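Local atomic coordinates of peptidoglycan D,D-transpeptidase PbpA (Mycobacterium tuberculosis, PDB entry 3UN7), a protein that probably cross-links the peptides of the bacterial cell wall as a penicillin-binding D,D-transpeptidase, and takes part in regulating cell length. Residues Leu146-Ser151 against Thr181-Ser186; Glu53-Val58 against Arg112-Gly117; Pro57-Tyr62 against Tyr152-Leu157. All coordinates share one frame; numbering follows the deposited sequence.

All three contacts are buried and meet around helix 52-59, which packs against the transpeptidase domain. Contact 1 lies nearest the chain's centre and belongs wholly to that domain, joining an edge strand to a loop through a serine hydroxyl, an arginine and a shared water. Contacts 2 and 3 both use helix 52-59 and share Pro57 and Val58. Contact 2 sets the helix across helix 111-123, where a glutamine amide reaches a backbone carbonyl. Contact 3, farthest from the chain's centre, takes the end of the helix to the turn after strand 143-149 and is mainly apolar across the interface. Contacts 1 and 2 are tied directly by Ser151 to Glu53 and Leu146 to Gln114.

Contact 1 of 3, residues Leu146-Ser151 against Thr181-Ser186; sequences LVSSPS and TNRAIS
Leu146, Ser148 and Arg183 bury the most surface where strand 143-149 meets the loop 181-186. Ser148 OG lies anti to its own backbone N (chi1 -168°), which turns the hydroxyl to the loop; there it accepts from Arg183 N at 2.8 Å with an N-H...O angle of 155°. A small residue with a two-way hydroxyl suits the place, because Ser148 OG also donates to a water 2.6 Å away. That water accepts from Arg183 NH2 too, in the plane of the guanidinium, and donates to Pro150 O and Thr181 O, so four groups hold it. The extended Arg183 chain brings CD to 3.5 Å from Ser149 O, while Pro150 CD, just past a cis peptide bond, lies over one guanidinium face. Glu432 forms a salt bridge with Arg183 NE and should balance the buried charge. At the other end Leu146 makes mainly apolar contacts: its CD1 touches Ala184 CB at 3.6 Å and Ile185 CG2 at 3.8 Å, and CD2 meets the Asn182 amide. Strand 143-149 is an edge of the antiparallel sheet of the transpeptidase domain; Ala184 also packs on the adjoining strand 131-136, Val147 on helix 111-123, and Ser148 on Pro57 of helix 52-59.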
ATOM      1  N   LEU A 146       4.154  -6.283  -1.773  1.00 26.19           N
ATOM      2  CA  LEU A 146       3.178  -6.150  -0.717  1.00 26.63           C
ATOM      3  C   LEU A 146       3.916  -6.557   0.550  1.00 26.13           C
ATOM      4  O   LEU A 146       4.045  -7.737   0.845  1.00 27.01           O
ATOM      5  CB  LEU A 146       1.989  -7.072  -0.992  1.00 26.27           C
ATOM      6  CG  LEU A 146       0.658  -6.770  -0.310  1.00 27.77           C
ATOM      7  CD1 LEU A 146       0.064  -5.458  -0.839  1.00 27.49           C
ATOM      8  CD2 LEU A 146      -0.318  -7.947  -0.551  1.00 27.72           C
ATOM      9  N   VAL A 147       4.459  -5.568   1.242  1.00 26.03           N
ATOM     10  CA  VAL A 147       5.317  -5.788   2.409  1.00 26.10           C
ATOM     11  C   VAL A 147       4.625  -5.309   3.675  1.00 26.28           C
ATOM     12  O   VAL A 147       4.035  -4.238   3.695  1.00 26.08           O
ATOM     13  CB  VAL A 147       6.684  -5.099   2.252  1.00 26.45           C
ATOM     14  CG1 VAL A 147       7.533  -5.283   3.515  1.00 25.92           C
ATOM     15  CG2 VAL A 147       7.439  -5.681   1.045  1.00 27.01           C
ATOM     16  N   SER A 148       4.680  -6.125   4.724  1.00 27.30           N
ATOM     17  CA  SER A 148       4.150  -5.729   6.033  1.00 27.72           C
ATOM     18  C   SER A 148       5.206  -6.051   7.084  1.00 28.68           C
ATOM     19  O   SER A 148       5.938  -7.040   6.952  1.00 28.68           O
ATOM     20  CB  SER A 148       2.820  -6.443   6.320  1.00 27.62           C
ATOM     21  OG  SER A 148       2.167  -5.872   7.449  1.00 29.00           O
ATOM     22  N   SER A 149       5.312  -5.206   8.107  1.00 29.26           N
ATOM     23  CA  SER A 149       6.350  -5.358   9.124  1.00 29.94           C
ATOM     24  C   SER A 149       5.780  -4.908  10.483  1.00 30.33           C
ATOM     25  O   SER A 149       5.082  -3.894  10.550  1.00 30.41           O
ATOM     26  CB  SER A 149       7.585  -4.537   8.728  1.00 30.66           C
ATOM     27  OG  SER A 149       8.668  -4.704   9.627  1.00 32.21           O
ATOM     28  N   PRO A 150       6.017  -5.683  11.561  1.00 30.52           N
ATOM     29  CA  PRO A 150       6.728  -6.963  11.617  1.00 30.61           C
ATOM     30  C   PRO A 150       5.918  -8.024  10.873  1.00 29.66           C
ATOM     31  O   PRO A 150       4.742  -7.810  10.592  1.00 28.72           O
ATOM     32  CB  PRO A 150       6.775  -7.280  13.125  1.00 31.49           C
ATOM     33  CG  PRO A 150       5.589  -6.547  13.704  1.00 32.30           C
ATOM     34  CD  PRO A 150       5.516  -5.273  12.890  1.00 31.40           C
ATOM     35  N   SER A 151       6.551  -9.143  10.536  1.00 30.53           N
ATOM     36  CA  SER A 151       5.847 -10.253   9.905  1.00 30.17           C
ATOM     37  C   SER A 151       6.048 -11.486  10.780  1.00 30.75           C
ATOM     38  O   SER A 151       6.527 -11.370  11.904  1.00 32.43           O
ATOM     39  CB  SER A 151       6.359 -10.468   8.486  1.00 30.44           C
ATOM     40  OG  SER A 151       5.479 -11.301   7.747  1.00 28.97           O
ATOM     41  N   THR A 181      -1.129  -9.343  11.111  1.00 30.71           N
ATOM     42  CA  THR A 181      -1.833  -8.331  10.323  1.00 30.45           C
ATOM     43  C   THR A 181      -1.074  -8.034   9.017  1.00 30.37           C
ATOM     44  O   THR A 181       0.153  -7.819   9.021  1.00 30.62           O
ATOM     45  CB  THR A 181      -2.097  -7.049  11.153  1.00 31.30           C
ATOM     46  OG1 THR A 181      -2.810  -7.407  12.345  1.00 31.24           O
ATOM     47  CG2 THR A 181      -2.947  -6.039  10.376  1.00 30.15           C
ATOM     48  N   ASN A 182      -1.798  -8.070   7.897  1.00 29.46           N
ATOM     49  CA  ASN A 182      -1.235  -7.607   6.645  1.00 29.04           C
ATOM     50  C   ASN A 182      -1.538  -6.116   6.582  1.00 29.11           C
ATOM     51  O   ASN A 182      -2.609  -5.707   6.143  1.00 28.65           O
ATOM     52  CB  ASN A 182      -1.828  -8.355   5.439  1.00 28.68           C
ATOM     53  CG  ASN A 182      -1.231  -7.897   4.134  1.00 29.76           C
ATOM     54  OD1 ASN A 182      -0.610  -6.834   4.073  1.00 30.54           O
ATOM     55  ND2 ASN A 182      -1.410  -8.688   3.075  1.00 28.14           N
ATOM     56  N   ARG A 183      -0.586  -5.320   7.065  1.00 29.32           N
ATOM     57  CA  ARG A 183      -0.746  -3.873   7.187  1.00 29.34           C
ATOM     58  C   ARG A 183      -0.935  -3.164   5.844  1.00 29.15           C
ATOM     59  O   ARG A 183      -1.497  -2.074   5.800  1.00 29.26           O
ATOM     60  CB  ARG A 183       0.454  -3.274   7.932  1.00 30.26           C
ATOM     61  CG  ARG A 183       0.431  -3.586   9.416  1.00 29.80           C
ATOM     62  CD  ARG A 183       1.673  -3.100  10.185  1.00 30.87           C
ATOM     63  NE  ARG A 183       1.339  -2.959  11.605  1.00 30.30           N
ATOM     64  CZ  ARG A 183       1.284  -3.955  12.487  1.00 32.94           C
ATOM     65  NH1 ARG A 183       0.929  -3.682  13.739  1.00 35.14           N
ATOM     66  NH2 ARG A 183       1.572  -5.217  12.135  1.00 31.23           N
ATOM     67  N   ALA A 184      -0.457  -3.773   4.762  1.00 28.43           N
ATOM     68  CA  ALA A 184      -0.537  -3.165   3.432  1.00 28.19           C
ATOM     69  C   ALA A 184      -1.977  -3.034   2.921  1.00 28.26           C
ATOM     70  O   ALA A 184      -2.283  -2.109   2.168  1.00 28.14           O
ATOM     71  CB  ALA A 184       0.277  -3.969   2.447  1.00 28.25           C
ATOM     72  N   ILE A 185      -2.842  -3.967   3.322  1.00 27.70           N
ATOM     73  CA  ILE A 185      -4.222  -4.041   2.780  1.00 28.39           C
ATOM     74  C   ILE A 185      -5.339  -4.186   3.799  1.00 28.87           C
ATOM     75  O   ILE A 185      -6.491  -3.975   3.459  1.00 29.33           O
ATOM     76  CB  ILE A 185      -4.386  -5.189   1.769  1.00 27.67           C
ATOM     77  CG1 ILE A 185      -4.148  -6.571   2.428  1.00 29.93           C
ATOM     78  CG2 ILE A 185      -3.475  -4.966   0.570  1.00 27.06           C
ATOM     79  CD1 ILE A 185      -4.536  -7.773   1.535  1.00 28.34           C
ATOM     80  N   SER A 186      -5.009  -4.593   5.022  1.00 30.70           N
ATOM     81  CA  SER A 186      -6.024  -4.928   6.043  1.00 33.19           C
ATOM     82  C   SER A 186      -6.203  -3.839   7.089  1.00 34.11           C
ATOM     83  O   SER A 186      -7.148  -3.892   7.874  1.00 35.36           O
ATOM     84  CB  SER A 186      -5.672  -6.236   6.766  1.00 33.50           C
ATOM     85  OG  SER A 186      -5.750  -7.347   5.892  1.00 36.78           O
TER
HETATM   86  O   HOH W   1       2.449  -6.760   9.851  1.00 28.62           O

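Contact 2 of 3, residues Glu53-Val58 against Arg112-Gly117; sequences EVYAPV and RIQQAG
Gln114 reaches toward Val54 and Tyr55 with CG anti to its backbone N (chi1 -176°), and a bend at chi2 (90°) then turns CD aside. Its NE2 donates to Val54 O at 3.0 Å, with an N-H...O angle of 158°. The carbonyl oxygen lies almost in the amide plane of Gln114, whereas the donor stands above the plane of the carbonyl. This oxygen can accept a side chain because the helix is kinked here: Pro57 has no N-H to give, and Val58 N bonds to Tyr55 O instead of to Val54 O. Glutamine suits the position, being long enough to span the gap and carrying a second N-H, which goes to Leu146 O. The aliphatic part of the same side chain serves apolar neighbours. Gln114 CG lies 3.4 Å from Tyr55 CE2 and 3.6 Å from Val54 CG1, and the tyrosine ring is nearly parallel to the amide. Branched Val54 fills the interval between the helices: CG1 also covers one face of the Tyr55 ring, offset toward its rim, and CG2 comes to 4.0 Å from Gln115 NE2. At the margin a water joins Tyr55 OH to Gln115 OE1, the latter held as well by Asn51. The segment axes approach to 10.1 Å and run crosswise, which confines the contact to about one turn of each helix. Helix 111-123 lies between several elements: Gln114 also packs on strand 143-149, and Ile113 and Ala116 turn to helix 446-458, while Ala56 of helix 52-59 packs on Tyr152 in the loop that follows the strand.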
ATOM      1  N   GLU A  53       8.975 -14.802   6.349  1.00 31.20           N
ATOM      2  CA  GLU A  53       8.500 -13.508   6.883  1.00 31.98           C
ATOM      3  C   GLU A  53       8.276 -12.495   5.759  1.00 30.22           C
ATOM      4  O   GLU A  53       7.276 -11.750   5.750  1.00 29.57           O
ATOM      5  CB  GLU A  53       9.455 -12.934   7.949  1.00 32.55           C
ATOM      6  CG  GLU A  53       9.608 -13.816   9.183  1.00 36.20           C
ATOM      7  CD  GLU A  53      10.312 -13.123  10.350  1.00 38.28           C
ATOM      8  OE1 GLU A  53      10.615 -11.914  10.257  1.00 44.04           O
ATOM      9  OE2 GLU A  53      10.560 -13.796  11.379  1.00 45.88           O
ATOM     10  N   VAL A  54       9.205 -12.487   4.804  1.00 29.16           N
ATOM     11  CA  VAL A  54       9.145 -11.565   3.682  1.00 28.67           C
ATOM     12  C   VAL A  54       7.840 -11.702   2.888  1.00 27.92           C
ATOM     13  O   VAL A  54       7.185 -10.687   2.619  1.00 27.91           O
ATOM     14  CB  VAL A  54      10.335 -11.730   2.730  1.00 28.97           C
ATOM     15  CG1 VAL A  54      10.178 -10.797   1.524  1.00 27.63           C
ATOM     16  CG2 VAL A  54      11.646 -11.444   3.468  1.00 29.86           C
ATOM     17  N   TYR A  55       7.464 -12.937   2.535  1.00 27.15           N
ATOM     18  CA  TYR A  55       6.266 -13.165   1.692  1.00 26.96           C
ATOM     19  C   TYR A  55       4.995 -13.572   2.437  1.00 26.28           C
ATOM     20  O   TYR A  55       3.985 -13.851   1.808  1.00 25.06           O
ATOM     21  CB  TYR A  55       6.566 -14.186   0.575  1.00 27.22           C
ATOM     22  CG  TYR A  55       7.616 -13.679  -0.379  1.00 28.48           C
ATOM     23  CD1 TYR A  55       8.960 -13.978  -0.171  1.00 28.96           C
ATOM     24  CD2 TYR A  55       7.271 -12.883  -1.477  1.00 28.51           C
ATOM     25  CE1 TYR A  55       9.965 -13.505  -1.041  1.00 31.36           C
ATOM     26  CE2 TYR A  55       8.265 -12.418  -2.366  1.00 28.99           C
ATOM     27  CZ  TYR A  55       9.598 -12.726  -2.119  1.00 30.70           C
ATOM     28  OH  TYR A  55      10.578 -12.265  -2.941  1.00 32.23           O
ATOM     29  N   ALA A  56       5.031 -13.610   3.768  1.00 26.71           N
ATOM     30  CA  ALA A  56       3.822 -13.930   4.545  1.00 26.73           C
ATOM     31  C   ALA A  56       2.566 -13.133   4.138  1.00 26.60           C
ATOM     32  O   ALA A  56       1.493 -13.706   4.038  1.00 25.86           O
ATOM     33  CB  ALA A  56       4.080 -13.810   6.041  1.00 27.78           C
ATOM     34  N   PRO A  57       2.690 -11.809   3.897  1.00 27.55           N
ATOM     35  CA  PRO A  57       1.523 -11.043   3.457  1.00 26.97           C
ATOM     36  C   PRO A  57       0.949 -11.510   2.111  1.00 26.87           C
ATOM     37  O   PRO A  57      -0.222 -11.243   1.820  1.00 26.42           O
ATOM     38  CB  PRO A  57       2.093  -9.623   3.309  1.00 28.09           C
ATOM     39  CG  PRO A  57       3.194  -9.575   4.311  1.00 27.40           C
ATOM     40  CD  PRO A  57       3.851 -10.920   4.091  1.00 27.82           C
ATOM     41  N   VAL A  58       1.783 -12.186   1.312  1.00 25.81           N
ATOM     42  CA  VAL A  58       1.366 -12.702   0.025  1.00 25.29           C
ATOM     43  C   VAL A  58       0.899 -14.156   0.176  1.00 24.87           C
ATOM     44  O   VAL A  58      -0.215 -14.481  -0.209  1.00 24.17           O
ATOM     45  CB  VAL A  58       2.500 -12.576  -1.043  1.00 25.74           C
ATOM     46  CG1 VAL A  58       2.101 -13.275  -2.355  1.00 25.23           C
ATOM     47  CG2 VAL A  58       2.820 -11.127  -1.311  1.00 25.64           C
ATOM     48  N   ARG A 112      12.768  -9.157  -6.278  1.00 30.48           N
ATOM     49  CA  ARG A 112      13.759  -8.088  -6.070  1.00 32.23           C
ATOM     50  C   ARG A 112      13.124  -6.895  -5.374  1.00 31.53           C
ATOM     51  O   ARG A 112      13.705  -6.328  -4.449  1.00 32.04           O
ATOM     52  CB  ARG A 112      14.367  -7.630  -7.396  1.00 33.43           C
ATOM     53  CG  ARG A 112      15.105  -8.716  -8.147  1.00 38.60           C
ATOM     54  CD  ARG A 112      15.814  -8.166  -9.375  1.00 44.63           C
ATOM     55  NE  ARG A 112      17.234  -7.919  -9.117  1.00 50.44           N
ATOM     56  CZ  ARG A 112      18.240  -8.460  -9.807  1.00 53.56           C
ATOM     57  NH1 ARG A 112      17.998  -9.277 -10.830  1.00 54.00           N
ATOM     58  NH2 ARG A 112      19.497  -8.171  -9.481  1.00 55.47           N
ATOM     59  N   ILE A 113      11.916  -6.534  -5.797  1.00 30.15           N
ATOM     60  CA  ILE A 113      11.237  -5.384  -5.214  1.00 29.71           C
ATOM     61  C   ILE A 113      10.747  -5.715  -3.797  1.00 29.28           C
ATOM     62  O   ILE A 113      11.003  -4.967  -2.864  1.00 29.06           O
ATOM     63  CB  ILE A 113      10.095  -4.867  -6.123  1.00 29.36           C
ATOM     64  CG1 ILE A 113      10.640  -4.609  -7.539  1.00 29.30           C
ATOM     65  CG2 ILE A 113       9.464  -3.565  -5.560  1.00 27.83           C
ATOM     66  CD1 ILE A 113       9.563  -4.176  -8.540  1.00 29.80           C
ATOM     67  N   GLN A 114      10.075  -6.853  -3.641  1.00 28.94           N
ATOM     68  CA  GLN A 114       9.602  -7.306  -2.326  1.00 28.47           C
ATOM     69  C   GLN A 114      10.755  -7.346  -1.302  1.00 28.75           C
ATOM     70  O   GLN A 114      10.611  -6.853  -0.180  1.00 28.45           O
ATOM     71  CB  GLN A 114       8.958  -8.688  -2.452  1.00 28.01           C
ATOM     72  CG  GLN A 114       8.358  -9.210  -1.152  1.00 27.95           C
ATOM     73  CD  GLN A 114       6.907  -8.812  -0.978  1.00 26.43           C
ATOM     74  OE1 GLN A 114       6.337  -8.154  -1.837  1.00 27.69           O
ATOM     75  NE2 GLN A 114       6.298  -9.228   0.134  1.00 26.42           N
ATOM     76  N   GLN A 115      11.876  -7.955  -1.703  1.00 28.44           N
ATOM     77  CA  GLN A 115      13.059  -8.087  -0.858  1.00 29.52           C
ATOM     78  C   GLN A 115      13.645  -6.728  -0.492  1.00 30.02           C
ATOM     79  O   GLN A 115      13.986  -6.511   0.668  1.00 30.21           O
ATOM     80  CB  GLN A 115      14.124  -8.986  -1.503  1.00 29.45           C
ATOM     81  CG  GLN A 115      15.245  -9.450  -0.541  1.00 31.87           C
ATOM     82  CD  GLN A 115      14.732 -10.419   0.518  1.00 32.02           C
ATOM     83  OE1 GLN A 115      14.069 -11.399   0.190  1.00 32.77           O
ATOM     84  NE2 GLN A 115      15.018 -10.132   1.795  1.00 31.73           N
ATOM     85  N   ALA A 116      13.713  -5.801  -1.456  1.00 30.21           N
ATOM     86  CA  ALA A 116      14.196  -4.447  -1.165  1.00 30.69           C
ATOM     87  C   ALA A 116      13.297  -3.711  -0.177  1.00 30.74           C
ATOM     88  O   ALA A 116      13.781  -3.043   0.721  1.00 30.57           O
ATOM     89  CB  ALA A 116      14.352  -3.640  -2.446  1.00 31.24           C
ATOM     90  N   GLY A 117      11.982  -3.835  -0.342  1.00 30.30           N
ATOM     91  CA  GLY A 117      11.051  -3.183   0.580  1.00 29.49           C
ATOM     92  C   GLY A 117      11.216  -3.752   1.976  1.00 30.05           C
ATOM     93  O   GLY A 117      11.341  -3.005   2.953  1.00 30.02           O
TER
HETATM   94  O   HOH W   2      13.053 -12.372  -2.112  1.00 36.00           O

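Contact 3 of 3, residues Pro57-Tyr62 against Tyr152-Leu157; sequences PVTGFY and YDPNLL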
ATOM      1  N   PRO A  57       2.690 -11.809   3.897  1.00 27.55           N
ATOM      2  CA  PRO A  57       1.523 -11.043   3.457  1.00 26.97           C
ATOM      3  C   PRO A  57       0.949 -11.510   2.111  1.00 26.87           C
ATOM      4  O   PRO A  57      -0.222 -11.243   1.820  1.00 26.42           O
ATOM      5  CB  PRO A  57       2.093  -9.623   3.309  1.00 28.09           C
ATOM      6  CG  PRO A  57       3.194  -9.575   4.311  1.00 27.40           C
ATOM      7  CD  PRO A  57       3.851 -10.920   4.091  1.00 27.82           C
ATOM      8  N   VAL A  58       1.783 -12.186   1.312  1.00 25.81           N
ATOM      9  CA  VAL A  58       1.366 -12.702   0.025  1.00 25.29           C
ATOM     10  C   VAL A  58       0.899 -14.156   0.176  1.00 24.87           C
ATOM     11  O   VAL A  58      -0.215 -14.481  -0.209  1.00 24.17           O
ATOM     12  CB  VAL A  58       2.500 -12.576  -1.043  1.00 25.74           C
ATOM     13  CG1 VAL A  58       2.101 -13.275  -2.355  1.00 25.23           C
ATOM     14  CG2 VAL A  58       2.820 -11.127  -1.311  1.00 25.64           C
ATOM     15  N   THR A  59       1.737 -15.023   0.742  1.00 24.55           N
ATOM     16  CA  THR A  59       1.368 -16.450   0.816  1.00 24.76           C
ATOM     17  C   THR A  59       0.269 -16.703   1.850  1.00 24.34           C
ATOM     18  O   THR A  59      -0.623 -17.495   1.615  1.00 24.29           O
ATOM     19  CB  THR A  59       2.576 -17.367   1.124  1.00 24.69           C
ATOM     20  OG1 THR A  59       3.090 -17.054   2.415  1.00 28.00           O
ATOM     21  CG2 THR A  59       3.686 -17.216   0.062  1.00 26.43           C
ATOM     22  N   GLY A  60       0.356 -16.023   2.986  1.00 24.25           N
ATOM     23  CA  GLY A  60      -0.358 -16.417   4.190  1.00 25.27           C
ATOM     24  C   GLY A  60       0.142 -17.784   4.647  1.00 25.59           C
ATOM     25  O   GLY A  60       1.284 -18.182   4.334  1.00 25.18           O
ATOM     26  N   PHE A  61      -0.693 -18.504   5.388  1.00 25.70           N
ATOM     27  CA  PHE A  61      -0.299 -19.837   5.882  1.00 26.23           C
ATOM     28  C   PHE A  61      -1.299 -20.907   5.500  1.00 26.77           C
ATOM     29  O   PHE A  61      -2.438 -20.621   5.110  1.00 25.88           O
ATOM     30  CB  PHE A  61      -0.030 -19.836   7.405  1.00 25.99           C
ATOM     31  CG  PHE A  61      -1.237 -19.499   8.255  1.00 27.20           C
ATOM     32  CD1 PHE A  61      -2.203 -20.457   8.543  1.00 29.00           C
ATOM     33  CD2 PHE A  61      -1.372 -18.235   8.811  1.00 27.53           C
ATOM     34  CE1 PHE A  61      -3.297 -20.152   9.353  1.00 29.46           C
ATOM     35  CE2 PHE A  61      -2.471 -17.915   9.611  1.00 25.77           C
ATOM     36  CZ  PHE A  61      -3.430 -18.871   9.885  1.00 27.10           C
ATOM     37  N   TYR A  62      -0.856 -22.150   5.564  1.00 27.30           N
ATOM     38  CA  TYR A  62      -1.747 -23.259   5.358  1.00 28.67           C
ATOM     39  C   TYR A  62      -1.471 -24.215   6.509  1.00 29.23           C
ATOM     40  O   TYR A  62      -0.381 -24.794   6.608  1.00 29.00           O
ATOM     41  CB  TYR A  62      -1.486 -23.878   3.983  1.00 29.26           C
ATOM     42  CG  TYR A  62      -2.393 -25.017   3.577  1.00 31.73           C
ATOM     43  CD1 TYR A  62      -3.694 -24.771   3.163  1.00 30.95           C
ATOM     44  CD2 TYR A  62      -1.923 -26.334   3.531  1.00 32.52           C
ATOM     45  CE1 TYR A  62      -4.530 -25.798   2.757  1.00 33.10           C
ATOM     46  CE2 TYR A  62      -2.758 -27.380   3.124  1.00 34.08           C
ATOM     47  CZ  TYR A  62      -4.065 -27.100   2.735  1.00 34.37           C
ATOM     48  OH  TYR A  62      -4.927 -28.105   2.320  1.00 35.44           O
ATOM     49  N   TYR A 152       5.677 -12.657  10.277  1.00 29.97           N
ATOM     50  CA  TYR A 152       5.738 -13.891  11.046  1.00 29.89           C
ATOM     51  C   TYR A 152       6.178 -15.012  10.118  1.00 29.33           C
ATOM     52  O   TYR A 152       6.211 -14.839   8.903  1.00 28.78           O
ATOM     53  CB  TYR A 152       4.366 -14.221  11.640  1.00 29.72           C
ATOM     54  CG  TYR A 152       3.359 -14.622  10.602  1.00 29.25           C
ATOM     55  CD1 TYR A 152       3.078 -15.975  10.360  1.00 28.34           C
ATOM     56  CD2 TYR A 152       2.713 -13.661   9.822  1.00 28.37           C
ATOM     57  CE1 TYR A 152       2.184 -16.356   9.371  1.00 27.92           C
ATOM     58  CE2 TYR A 152       1.809 -14.035   8.839  1.00 29.46           C
ATOM     59  CZ  TYR A 152       1.556 -15.381   8.616  1.00 28.15           C
ATOM     60  OH  TYR A 152       0.647 -15.745   7.651  1.00 29.47           O
ATOM     61  N   ASP A 153       6.469 -16.167  10.691  1.00 28.91           N
ATOM     62  CA  ASP A 153       6.939 -17.304   9.903  1.00 28.84           C
ATOM     63  C   ASP A 153       5.801 -18.319   9.685  1.00 27.82           C
ATOM     64  O   ASP A 153       5.458 -19.058  10.600  1.00 28.14           O
ATOM     65  CB  ASP A 153       8.130 -17.936  10.631  1.00 29.65           C
ATOM     66  CG  ASP A 153       8.684 -19.146   9.917  1.00 31.19           C
ATOM     67  OD1 ASP A 153       8.177 -19.509   8.839  1.00 29.86           O
ATOM     68  OD2 ASP A 153       9.664 -19.726  10.441  1.00 34.26           O
ATOM     69  N   PRO A 154       5.205 -18.353   8.471  1.00 26.69           N
ATOM     70  CA  PRO A 154       4.135 -19.332   8.216  1.00 26.25           C
ATOM     71  C   PRO A 154       4.553 -20.784   8.398  1.00 25.93           C
ATOM     72  O   PRO A 154       3.689 -21.627   8.541  1.00 25.93           O
ATOM     73  CB  PRO A 154       3.754 -19.065   6.748  1.00 25.19           C
ATOM     74  CG  PRO A 154       4.119 -17.608   6.552  1.00 25.47           C
ATOM     75  CD  PRO A 154       5.427 -17.495   7.290  1.00 26.27           C
ATOM     76  N   ASN A 155       5.860 -21.068   8.422  1.00 26.80           N
ATOM     77  CA  ASN A 155       6.332 -22.444   8.671  1.00 27.36           C
ATOM     78  C   ASN A 155       5.885 -22.951  10.026  1.00 28.21           C
ATOM     79  O   ASN A 155       5.672 -24.148  10.207  1.00 28.35           O
ATOM     80  CB  ASN A 155       7.854 -22.557   8.545  1.00 27.31           C
ATOM     81  CG  ASN A 155       8.313 -22.398   7.118  1.00 27.58           C
ATOM     82  OD1 ASN A 155       8.023 -23.250   6.273  1.00 26.46           O
ATOM     83  ND2 ASN A 155       8.998 -21.283   6.824  1.00 25.86           N
ATOM     84  N   LEU A 156       5.740 -22.030  10.972  1.00 28.89           N
ATOM     85  CA  LEU A 156       5.239 -22.353  12.309  1.00 29.91           C
ATOM     86  C   LEU A 156       3.841 -22.955  12.313  1.00 30.02           C
ATOM     87  O   LEU A 156       3.565 -23.938  13.037  1.00 30.65           O
ATOM     88  CB  LEU A 156       5.239 -21.093  13.175  1.00 30.36           C
ATOM     89  CG  LEU A 156       6.601 -20.640  13.721  1.00 33.50           C
ATOM     90  CD1 LEU A 156       6.487 -19.262  14.421  1.00 36.20           C
ATOM     91  CD2 LEU A 156       7.222 -21.684  14.654  1.00 37.46           C
ATOM     92  N   LEU A 157       2.956 -22.342  11.528  1.00 29.69           N
ATOM     93  CA  LEU A 157       1.561 -22.769  11.426  1.00 29.94           C
ATOM     94  C   LEU A 157       1.383 -23.958  10.475  1.00 29.43           C
ATOM     95  O   LEU A 157       0.392 -24.673  10.556  1.00 29.46           O
ATOM     96  CB  LEU A 157       0.664 -21.566  11.082  1.00 30.13           C
ATOM     97  CG  LEU A 157       0.734 -20.570  12.259  1.00 32.20           C
ATOM     98  CD1 LEU A 157      -0.091 -19.308  12.039  1.00 35.91           C
ATOM     99  CD2 LEU A 157       0.303 -21.237  13.559  1.00 34.36           C
TER
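Asp153 OD1, gripped by two N-H groups of Asn155, caps the turn from which Pro154 and Leu157 meet Gly60 and Phe61. The backbone N and the side-chain ND2 of Asn155 each lie 2.8 Å from Asp153 OD1, the first approaching from above the carboxylate plane and the second on the syn lone pair. Aspartate suits this N-cap, since its short side chain can fold back on Asn155 N, the first N-H of the short, weakly bonded helix 154-157. Proline fits the first turn, where a helix needs no N-H, and leaves its ring for packing: Pro154 CB sits 3.6 Å from Gly60 O. That oxygen is held in its turn by Thr59 OG1 at 2.9 Å, on a lone pair in the carbonyl plane. Helix 52-59 ends here, and Gly60 leads the chain out with a positive phi of 63°, easily adopted without a side chain. The contact thus joins the dimerisation domain, which includes 57-62, to the transpeptidase domain, which includes 152-157. Phe61 CG lies between its backbone N and carbonyl carbon (chi1 63°). Leu157 CD1 makes a CH-pi contact over one face of the Phe61 ring, 3.7 Å from its centre. Tyr152 crosses Phe61 at about a right angle and brings its OH in plane to the ring edge, 3.4 Å from Phe61 CD2. Trp169 of helix 162-174 also packs on Phe61, and Leu172 on Tyr152.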